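Encapsulated ferritin-like protein (Haliangium ochraceum, PDB 5N5F) oxidises Fe(2+) to Fe(3+) as a ferritin-like ferroxidase cargo of an encapsulin nanocompartment, releasing the mineralised iron for storage inside that shell. Local coordinates at residues N20-L25 with T68-I72. Numbering follows the deposited sequence.
Sequences NMHRAL and TLEWI
Ala-24 packs between Trp-71 and Ile-72 where the two long helices of the EncFtn antiparallel hairpin, 16-44 and 48-75, run side by side, their local axes 10.0 Å apart at 156°; the hairpin belongs to the N-terminal ferritin-like domain, which crystallises as a decameric ring. The tightly packed, buried part centres on Ala-24: its CB lies 3.8 Å from Ile-72 CG1 and obliquely against the six-membered ring of Trp-71, while the Leu-25 side chain crosses that of Ile-72 at about a right angle, CD2 against CD1. The solvent side belongs to Met-21, the one partly exposed residue among those that touch. With CG anti to the backbone N (chi1 -166°) and two further bends, its chain folds over so that SD comes 3.7 Å from Ile-72 CG2 and CE 3.9 Å from Trp-71 CZ3. Trp-71 NE1 also hydrogen-bonds to Glu-47 OE1 of a neighbouring subunit, tying this helix to that subunit within the ring. A leucine in place of Trp-71 would probably leave that glutamate without its indole donor and open a gap beside Ala-24 and the Met-21 methyl. Near the probable iron site, Thr-68 OG1 shares hydrogen bonds with His-64 O and Glu-31 OE1, and Thr-68 CG2 sits 3.4 Å from Ala-24 O.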
loop_
_atom_site.group_PDB
_atom_site.type_symbol
_atom_site.label_atom_id
_atom_site.label_comp_id
_atom_site.label_asym_id
_atom_site.label_seq_id
_atom_site.Cartn_x
_atom_site.Cartn_y
_atom_site.Cartn_z
ATOM N N ASN B 20 0.975 21.941 12.409
ATOM C CA ASN B 20 2.256 21.750 13.081
ATOM C C ASN B 20 2.216 20.553 14.020
ATOM O O ASN B 20 3.223 19.854 14.174
ATOM C CB ASN B 20 2.644 23.016 13.845
ATOM C CG ASN B 20 3.058 24.145 12.923
ATOM O OD1 ASN B 20 3.743 23.927 11.923
ATOM N ND2 ASN B 20 2.639 25.360 13.253
ATOM N N MET B 21 1.071 20.304 14.656
ATOM C CA MET B 21 0.922 19.100 15.464
ATOM C C MET B 21 0.975 17.850 14.594
ATOM O O MET B 21 1.513 16.817 15.007
ATOM C CB MET B 21 -0.394 19.153 16.238
ATOM C CG MET B 21 -0.512 18.128 17.349
ATOM S SD MET B 21 0.738 18.294 18.643
ATOM C CE MET B 21 0.659 20.042 19.021
ATOM N N HIS B 22 0.409 17.924 13.389
ATOM C CA HIS B 22 0.504 16.809 12.452
ATOM C C HIS B 22 1.962 16.502 12.126
ATOM O O HIS B 22 2.400 15.349 12.213
ATOM C CB HIS B 22 -0.289 17.136 11.184
ATOM C CG HIS B 22 0.060 16.277 10.008
ATOM N ND1 HIS B 22 -0.253 14.937 9.945
ATOM C CD2 HIS B 22 0.696 16.570 8.846
ATOM C CE1 HIS B 22 0.174 14.441 8.798
ATOM N NE2 HIS B 22 0.754 15.410 8.113
ATOM N N ARG B 23 2.734 17.529 11.763
ATOM C CA ARG B 23 4.143 17.320 11.447
ATOM C C ARG B 23 4.879 16.677 12.615
ATOM O O ARG B 23 5.712 15.786 12.420
ATOM C CB ARG B 23 4.799 18.647 11.060
ATOM C CG ARG B 23 4.218 19.266 9.799
ATOM C CD ARG B 23 4.919 20.560 9.413
ATOM N NE ARG B 23 4.375 21.105 8.172
ATOM C CZ ARG B 23 3.430 22.040 8.092
ATOM N NH1 ARG B 23 2.904 22.575 9.183
ATOM N NH2 ARG B 23 3.011 22.448 6.901
ATOM N N ALA B 24 4.577 17.105 13.842
ATOM C CA ALA B 24 5.261 16.534 14.998
ATOM C C ALA B 24 4.800 15.107 15.265
ATOM O O ALA B 24 5.620 14.233 15.569
ATOM C CB ALA B 24 5.037 17.413 16.227
ATOM N N LEU B 25 3.496 14.846 15.152
ATOM C CA LEU B 25 2.989 13.504 15.426
ATOM C C LEU B 25 3.513 12.489 14.411
ATOM O O LEU B 25 3.841 11.355 14.777
ATOM C CB LEU B 25 1.457 13.515 15.447
ATOM C CG LEU B 25 0.825 14.120 16.708
ATOM C CD1 LEU B 25 -0.684 14.326 16.537
ATOM C CD2 LEU B 25 1.101 13.235 17.913
ATOM N N THR B 68 10.701 15.153 20.488
ATOM C CA THR B 68 9.479 15.536 19.792
ATOM C C THR B 68 8.284 15.531 20.740
ATOM O O THR B 68 7.431 16.424 20.682
ATOM C CB THR B 68 9.227 14.588 18.620
ATOM O OG1 THR B 68 10.380 14.553 17.760
ATOM C CG2 THR B 68 8.017 15.039 17.822
ATOM N N LEU B 69 8.201 14.528 21.615
ATOM C CA LEU B 69 7.060 14.431 22.518
ATOM C C LEU B 69 7.021 15.618 23.470
ATOM O O LEU B 69 5.945 16.153 23.761
ATOM C CB LEU B 69 7.112 13.112 23.291
ATOM C CG LEU B 69 5.992 12.849 24.304
ATOM C CD1 LEU B 69 4.599 12.924 23.669
ATOM C CD2 LEU B 69 6.199 11.492 24.959
ATOM N N GLU B 70 8.187 16.057 23.952
ATOM C CA GLU B 70 8.228 17.228 24.818
ATOM C C GLU B 70 7.748 18.472 24.081
ATOM O O GLU B 70 7.081 19.330 24.670
ATOM C CB GLU B 70 9.642 17.434 25.362
ATOM C CG GLU B 70 9.828 18.711 26.191
ATOM C CD GLU B 70 8.965 18.753 27.441
ATOM O OE1 GLU B 70 8.284 17.749 27.739
ATOM O OE2 GLU B 70 8.969 19.797 28.132
ATOM N N TRP B 71 8.081 18.596 22.795
ATOM C CA TRP B 71 7.549 19.711 22.021
ATOM C C TRP B 71 6.028 19.643 21.955
ATOM O O TRP B 71 5.342 20.655 22.143
ATOM C CB TRP B 71 8.146 19.719 20.618
ATOM C CG TRP B 71 7.738 20.914 19.820
ATOM C CD1 TRP B 71 8.443 22.070 19.659
ATOM C CD2 TRP B 71 6.524 21.079 19.076
ATOM N NE1 TRP B 71 7.746 22.943 18.860
ATOM C CE2 TRP B 71 6.562 22.360 18.493
ATOM C CE3 TRP B 71 5.408 20.267 18.848
ATOM C CZ2 TRP B 71 5.531 22.846 17.692
ATOM C CZ3 TRP B 71 4.384 20.753 18.056
ATOM C CH2 TRP B 71 4.453 22.031 17.487
ATOM N N ILE B 72 5.485 18.451 21.702
ATOM C CA ILE B 72 4.036 18.274 21.693
ATOM C C ILE B 72 3.444 18.651 23.047
ATOM O O ILE B 72 2.415 19.333 23.121
ATOM C CB ILE B 72 3.687 16.826 21.304
ATOM C CG1 ILE B 72 4.097 16.562 19.853
ATOM C CG2 ILE B 72 2.198 16.545 21.505
ATOM C CD1 ILE B 72 3.973 15.124 19.437
#